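Local coordinates for putative secreted endoglycosylceramidase (Rhodococcus hoagii, PDB 6JYZ), which probably hydrolyses the glycosidic bond between sugar and ceramide in galactosyl glycolipids, as a family 5 glycoside hydrolase, at residues V287-H292 against A316-Y321; D309-A314 against D348-H353. All blocks are in the same frame, centred on the assembly; numbering follows the deposited sequence.

Interaction 1 (V287-H292 against A316-Y321)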
loop_
_atom_site.group_PDB
_atom_site.type_symbol
_atom_site.label_atom_id
_atom_site.label_comp_id
_atom_site.label_asym_id
_atom_site.label_seq_id
_atom_site.Cartn_x
_atom_site.Cartn_y
_atom_site.Cartn_z
ATOM N N VAL A 287 -9.859 -0.508 12.649
ATOM C CA VAL A 287 -8.630 -1.114 12.107
ATOM C C VAL A 287 -8.931 -1.982 10.893
ATOM O O VAL A 287 -10.020 -2.545 10.724
ATOM C CB VAL A 287 -7.915 -1.963 13.195
ATOM C CG1 VAL A 287 -7.450 -1.077 14.351
ATOM C CG2 VAL A 287 -8.728 -3.177 13.664
ATOM N N VAL A 288 -7.920 -2.097 10.029
ATOM C CA VAL A 288 -7.966 -2.846 8.766
ATOM C C VAL A 288 -6.676 -3.646 8.673
ATOM O O VAL A 288 -5.586 -3.053 8.773
ATOM C CB VAL A 288 -8.099 -1.857 7.590
ATOM C CG1 VAL A 288 -7.922 -2.609 6.267
ATOM C CG2 VAL A 288 -9.427 -1.080 7.651
ATOM N N PHE A 289 -6.788 -4.966 8.511
ATOM C CA PHE A 289 -5.604 -5.815 8.420
ATOM C C PHE A 289 -5.052 -5.824 6.996
ATOM O O PHE A 289 -5.803 -6.003 6.018
ATOM C CB PHE A 289 -6.021 -7.231 8.838
ATOM C CG PHE A 289 -4.869 -8.215 8.860
ATOM C CD1 PHE A 289 -3.684 -7.912 9.525
ATOM C CD2 PHE A 289 -4.936 -9.421 8.166
ATOM C CE1 PHE A 289 -2.603 -8.821 9.527
ATOM C CE2 PHE A 289 -3.840 -10.310 8.191
ATOM C CZ PHE A 289 -2.706 -9.994 8.844
ATOM N N SER A 290 -3.754 -5.552 6.845
ATOM C CA SER A 290 -3.160 -5.293 5.542
ATOM C C SER A 290 -1.856 -6.077 5.349
ATOM O O SER A 290 -0.785 -5.483 5.204
ATOM C CB SER A 290 -2.955 -3.801 5.407
ATOM O OG SER A 290 -2.630 -3.454 4.081
ATOM N N PRO A 291 -1.904 -7.411 5.282
ATOM C CA PRO A 291 -0.758 -8.206 4.826
ATOM C C PRO A 291 -0.541 -7.964 3.341
ATOM O O PRO A 291 -1.451 -7.525 2.614
ATOM C CB PRO A 291 -1.236 -9.649 5.069
ATOM C CG PRO A 291 -2.731 -9.565 4.788
ATOM C CD PRO A 291 -3.133 -8.218 5.404
ATOM N N HIS A 292 0.682 -8.172 2.902
ATOM C CA HIS A 292 1.086 -8.049 1.509
ATOM C C HIS A 292 1.092 -9.434 0.895
ATOM O O HIS A 292 1.806 -10.333 1.349
ATOM C CB HIS A 292 2.447 -7.354 1.347
ATOM C CG HIS A 292 2.388 -5.973 1.954
ATOM N ND1 HIS A 292 3.530 -5.203 2.123
ATOM C CD2 HIS A 292 1.322 -5.228 2.381
ATOM C CE1 HIS A 292 3.147 -4.015 2.638
ATOM N NE2 HIS A 292 1.821 -3.994 2.824
ATOM N N ALA A 316 -8.823 -15.403 6.880
ATOM C CA ALA A 316 -9.038 -15.957 8.213
ATOM C C ALA A 316 -8.397 -15.098 9.291
ATOM O O ALA A 316 -8.947 -14.890 10.372
ATOM C CB ALA A 316 -8.481 -17.373 8.292
ATOM N N ALA A 317 -7.214 -14.548 9.008
ATOM C CA ALA A 317 -6.534 -13.652 9.973
ATOM C C ALA A 317 -7.375 -12.388 10.196
ATOM O O ALA A 317 -7.591 -11.954 11.311
ATOM C CB ALA A 317 -5.145 -13.320 9.456
ATOM N N ALA A 318 -7.878 -11.776 9.083
ATOM C CA ALA A 318 -8.684 -10.561 9.238
ATOM C C ALA A 318 -9.938 -10.871 10.031
ATOM O O ALA A 318 -10.362 -10.066 10.881
ATOM C CB ALA A 318 -9.058 -10.018 7.848
ATOM N N ASP A 319 -10.521 -12.030 9.827
ATOM C CA ASP A 319 -11.714 -12.405 10.592
ATOM C C ASP A 319 -11.421 -12.582 12.068
ATOM O O ASP A 319 -12.254 -12.238 12.908
ATOM C CB ASP A 319 -12.311 -13.663 9.965
ATOM C CG ASP A 319 -13.457 -14.232 10.782
ATOM O OD1 ASP A 319 -14.538 -13.593 10.704
ATOM O OD2 ASP A 319 -13.221 -15.212 11.535
ATOM N N TRP A 320 -10.224 -13.047 12.412
ATOM C CA TRP A 320 -9.840 -13.120 13.815
ATOM C C TRP A 320 -9.843 -11.755 14.479
ATOM O O TRP A 320 -10.212 -11.584 15.650
ATOM C CB TRP A 320 -8.485 -13.830 13.937
ATOM C CG TRP A 320 -7.954 -13.938 15.343
ATOM C CD1 TRP A 320 -8.482 -14.754 16.323
ATOM C CD2 TRP A 320 -6.767 -13.331 15.838
ATOM N NE1 TRP A 320 -7.647 -14.670 17.415
ATOM C CE2 TRP A 320 -6.637 -13.762 17.179
ATOM C CE3 TRP A 320 -5.874 -12.362 15.353
ATOM C CZ2 TRP A 320 -5.586 -13.373 18.018
ATOM C CZ3 TRP A 320 -4.814 -11.995 16.161
ATOM C CH2 TRP A 320 -4.660 -12.495 17.468
ATOM N N TYR A 321 -9.411 -10.709 13.755
ATOM C CA TYR A 321 -9.448 -9.365 14.225
ATOM C C TYR A 321 -10.835 -8.744 14.130
ATOM O O TYR A 321 -11.031 -7.616 14.627
ATOM C CB TYR A 321 -8.510 -8.438 13.431
ATOM C CG TYR A 321 -7.051 -8.689 13.655
ATOM C CD1 TYR A 321 -6.441 -8.260 14.839
ATOM C CD2 TYR A 321 -6.292 -9.284 12.676
ATOM C CE1 TYR A 321 -5.053 -8.404 15.003
ATOM C CE2 TYR A 321 -4.913 -9.469 12.833
ATOM C CZ TYR A 321 -4.329 -9.015 14.001
ATOM O OH TYR A 321 -2.960 -9.162 14.132
#
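Strand 287-289 meets helix 307-321 through Phe289, whose ring lies against Ala317, Ala318 and Tyr321. The chains run nearly antiparallel here, with the axes of the two short segments 8.6 Å apart and at 160°. Val287 turns its CB toward the helix without touching it, and Val288 points the other way, onto Leu259 and Ile261 of the adjacent parallel strand 259-262. At Phe289 the CG is anti to the backbone N (chi1 -177°), which carries the phenyl group off the strand and into the helix surface. Its CE2 meets Ala317 CB at 3.5 Å, the closest approach of the contact, and its CD2 lies 3.9 Å from Ala318 N; with only methyls at both alanines, the ring can come right up to the helix backbone. Tyr321 CE2 sits over one face of the phenyl, displaced toward the rim, 3.9 Å from Phe289 CD1. The two ring planes are 37° apart, so this is neither a stack nor a T-shape. Pro291 CD of the same segment lies on the opposite phenyl face, also toward the rim. The tyrosine's polar end has its own partner, as Tyr321 OH bonds to Pro277 O. Past the strand, Ser290 OG bonds to Trp326 O, and His292 ND1 to Glu222 OE2 at the C-terminal end of the barrel strands. An aromatic ring directed outward from an inner strand against two alanines of the following helix is strand-to-helix core packing of the (beta/alpha)8 barrel that family 5 hydrolases share.

Interaction 2 (D309-A314 against D348-H353)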
loop_
_atom_site.group_PDB
_atom_site.type_symbol
_atom_site.label_atom_id
_atom_site.label_comp_id
_atom_site.label_asym_id
_atom_site.label_seq_id
_atom_site.Cartn_x
_atom_site.Cartn_y
_atom_site.Cartn_z
ATOM N N ASP A 309 -4.707 -19.864 -1.690
ATOM C CA ASP A 309 -4.549 -20.156 -0.269
ATOM C C ASP A 309 -3.999 -18.943 0.489
ATOM O O ASP A 309 -4.350 -18.769 1.635
ATOM C CB ASP A 309 -3.689 -21.408 -0.041
ATOM C CG ASP A 309 -4.552 -22.697 -0.241
ATOM O OD1 ASP A 309 -5.823 -22.641 -0.127
ATOM O OD2 ASP A 309 -3.954 -23.702 -0.467
ATOM N N GLY A 310 -3.154 -18.168 -0.145
ATOM C CA GLY A 310 -2.670 -16.931 0.504
ATOM C C GLY A 310 -3.830 -16.005 0.863
ATOM O O GLY A 310 -3.850 -15.409 1.937
ATOM N N PHE A 311 -4.839 -15.913 -0.036
ATOM C CA PHE A 311 -6.030 -15.147 0.317
ATOM C C PHE A 311 -6.799 -15.791 1.469
ATOM O O PHE A 311 -7.233 -15.117 2.377
ATOM C CB PHE A 311 -7.002 -15.030 -0.868
ATOM C CG PHE A 311 -6.664 -13.907 -1.825
ATOM C CD1 PHE A 311 -5.640 -14.020 -2.744
ATOM C CD2 PHE A 311 -7.387 -12.708 -1.781
ATOM C CE1 PHE A 311 -5.343 -12.990 -3.623
ATOM C CE2 PHE A 311 -7.081 -11.688 -2.692
ATOM C CZ PHE A 311 -6.087 -11.829 -3.602
ATOM N N ARG A 312 -6.971 -17.115 1.448
ATOM C CA ARG A 312 -7.725 -17.757 2.517
ATOM C C ARG A 312 -7.069 -17.538 3.880
ATOM O O ARG A 312 -7.764 -17.275 4.857
ATOM C CB ARG A 312 -7.888 -19.296 2.276
ATOM C CG ARG A 312 -8.862 -19.509 1.099
ATOM C CD ARG A 312 -9.034 -21.045 0.907
ATOM N NE ARG A 312 -9.788 -21.242 -0.331
ATOM C CZ ARG A 312 -9.296 -21.567 -1.528
ATOM N NH1 ARG A 312 -8.015 -21.855 -1.705
ATOM N NH2 ARG A 312 -10.160 -21.699 -2.541
ATOM N N ILE A 313 -5.734 -17.587 3.930
ATOM C CA ILE A 313 -5.033 -17.353 5.190
ATOM C C ILE A 313 -5.251 -15.919 5.655
ATOM O O ILE A 313 -5.549 -15.659 6.803
ATOM C CB ILE A 313 -3.538 -17.644 4.968
ATOM C CG1 ILE A 313 -3.316 -19.142 4.682
ATOM C CG2 ILE A 313 -2.760 -17.217 6.207
ATOM C CD1 ILE A 313 -1.913 -19.475 4.148
ATOM N N ALA A 314 -5.120 -14.964 4.715
ATOM C CA ALA A 314 -5.293 -13.559 5.069
ATOM C C ALA A 314 -6.721 -13.249 5.514
ATOM O O ALA A 314 -6.942 -12.469 6.430
ATOM C CB ALA A 314 -4.908 -12.691 3.886
ATOM N N ASP A 348 -9.102 -12.134 -9.677
ATOM C CA ASP A 348 -10.255 -12.987 -9.441
ATOM C C ASP A 348 -10.482 -13.237 -7.976
ATOM O O ASP A 348 -11.611 -13.227 -7.508
ATOM C CB ASP A 348 -10.096 -14.359 -10.116
ATOM C CG ASP A 348 -10.116 -14.388 -11.646
ATOM O OD1 ASP A 348 -10.347 -13.353 -12.304
ATOM O OD2 ASP A 348 -9.761 -15.509 -12.191
ATOM N N ALA A 349 -9.377 -13.466 -7.221
ATOM C CA ALA A 349 -9.532 -13.737 -5.800
ATOM C C ALA A 349 -9.932 -12.461 -5.012
ATOM O O ALA A 349 -10.689 -12.546 -4.061
ATOM C CB ALA A 349 -8.205 -14.299 -5.290
ATOM N N MET A 350 -9.438 -11.269 -5.462
ATOM C CA MET A 350 -9.950 -10.040 -4.844
ATOM C C MET A 350 -11.469 -9.929 -4.973
ATOM O O MET A 350 -12.125 -9.405 -4.099
ATOM C CB MET A 350 -9.292 -8.783 -5.423
ATOM C CG MET A 350 -7.746 -8.771 -5.199
ATOM S SD MET A 350 -7.035 -7.252 -6.103
ATOM C CE MET A 350 -7.294 -6.602 -4.769
ATOM N N ASN A 351 -11.960 -10.362 -6.151
ATOM C CA ASN A 351 -13.413 -10.314 -6.338
ATOM C C ASN A 351 -14.144 -11.374 -5.526
ATOM O O ASN A 351 -15.104 -11.022 -4.829
ATOM C CB ASN A 351 -13.707 -10.509 -7.824
ATOM C CG ASN A 351 -13.326 -9.354 -8.684
ATOM O OD1 ASN A 351 -13.215 -8.223 -8.182
ATOM N ND2 ASN A 351 -13.198 -9.597 -9.999
ATOM N N THR A 352 -13.607 -12.610 -5.476
ATOM C CA THR A 352 -14.267 -13.639 -4.681
ATOM C C THR A 352 -14.402 -13.234 -3.220
ATOM O O THR A 352 -15.384 -13.513 -2.544
ATOM C CB THR A 352 -13.417 -14.923 -4.754
ATOM O OG1 THR A 352 -13.415 -15.359 -6.117
ATOM C CG2 THR A 352 -13.737 -16.011 -3.734
ATOM N N HIS A 353 -13.342 -12.576 -2.666
ATOM C CA HIS A 353 -13.322 -12.186 -1.274
ATOM C C HIS A 353 -13.803 -10.751 -1.023
ATOM O O HIS A 353 -13.900 -10.316 0.097
ATOM C CB HIS A 353 -11.910 -12.398 -0.709
ATOM C CG HIS A 353 -11.516 -13.840 -0.727
ATOM N ND1 HIS A 353 -12.099 -14.776 0.125
ATOM C CD2 HIS A 353 -10.601 -14.466 -1.482
ATOM C CE1 HIS A 353 -11.511 -15.958 -0.147
ATOM N NE2 HIS A 353 -10.631 -15.815 -1.113
#
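Phe311 makes the whole first shell, its ring touching Ala349, Met350 and His353 of the neighbouring helix. Ala349 CB stands over the ring centre, 3.5 Å from the centroid of Phe311 and close to the ring normal, a CH-pi contact. Met350 has its CB turned away, but chi1 of -61° brings CG back, 3.8 Å from Phe311 CZ. His353 comes rim to rim: its CD2 touches Phe311 CD2 at 3.7 Å, and the ring planes are nearly parallel, 12° apart, with neither over the other's face. Trading the Phe311 ring for an alanine methyl is likely to open a gap against helix 336-353, leaving the Ala349 methyl without its aromatic face and His353 without a rim neighbour. Further out, Phe346 meets the phenyl edge-to-face and Ile355 packs on it. On the next residue, Arg312 NH1 reaches back one turn to a salt bridge with Asp309 OD1 (2.8 Å), meeting the carboxylate from above its plane. Asp348 OD1 forms a salt bridge with Arg407 and Asn351 OD1 accepts a hydrogen bond from Arg43. Helices 307-321 and 336-353, which follow strands 287-289 and 326-330, pack side by side outside the barrel, their short segments crossing at -34°.

How the interactions relate
Helix 307-321 serves both contacts: its C-terminal half faces inward to strand 287-289 in interaction 1, and its earlier turns face helix 336-353 in interaction 2. The centres lie 12 Å apart, and the two touch directly, Pro291 CG packing on Ala314 CB at 3.9 Å and Phe289 CD2 lying 4.0 Å from Ala314 O. Together they join a barrel strand, its helix and the next helix in one buried layer. In interaction 1, His292 lies between Glu222, just past the fourth barrel strand, and Glu329, on the seventh, where family 5 enzymes carry their catalytic glutamates: probably the active site. The Ala317 side chain is about 5 Å from a bound isopropanol, probably from the crystallisation liquor. Interaction 2 is outer-shell packing.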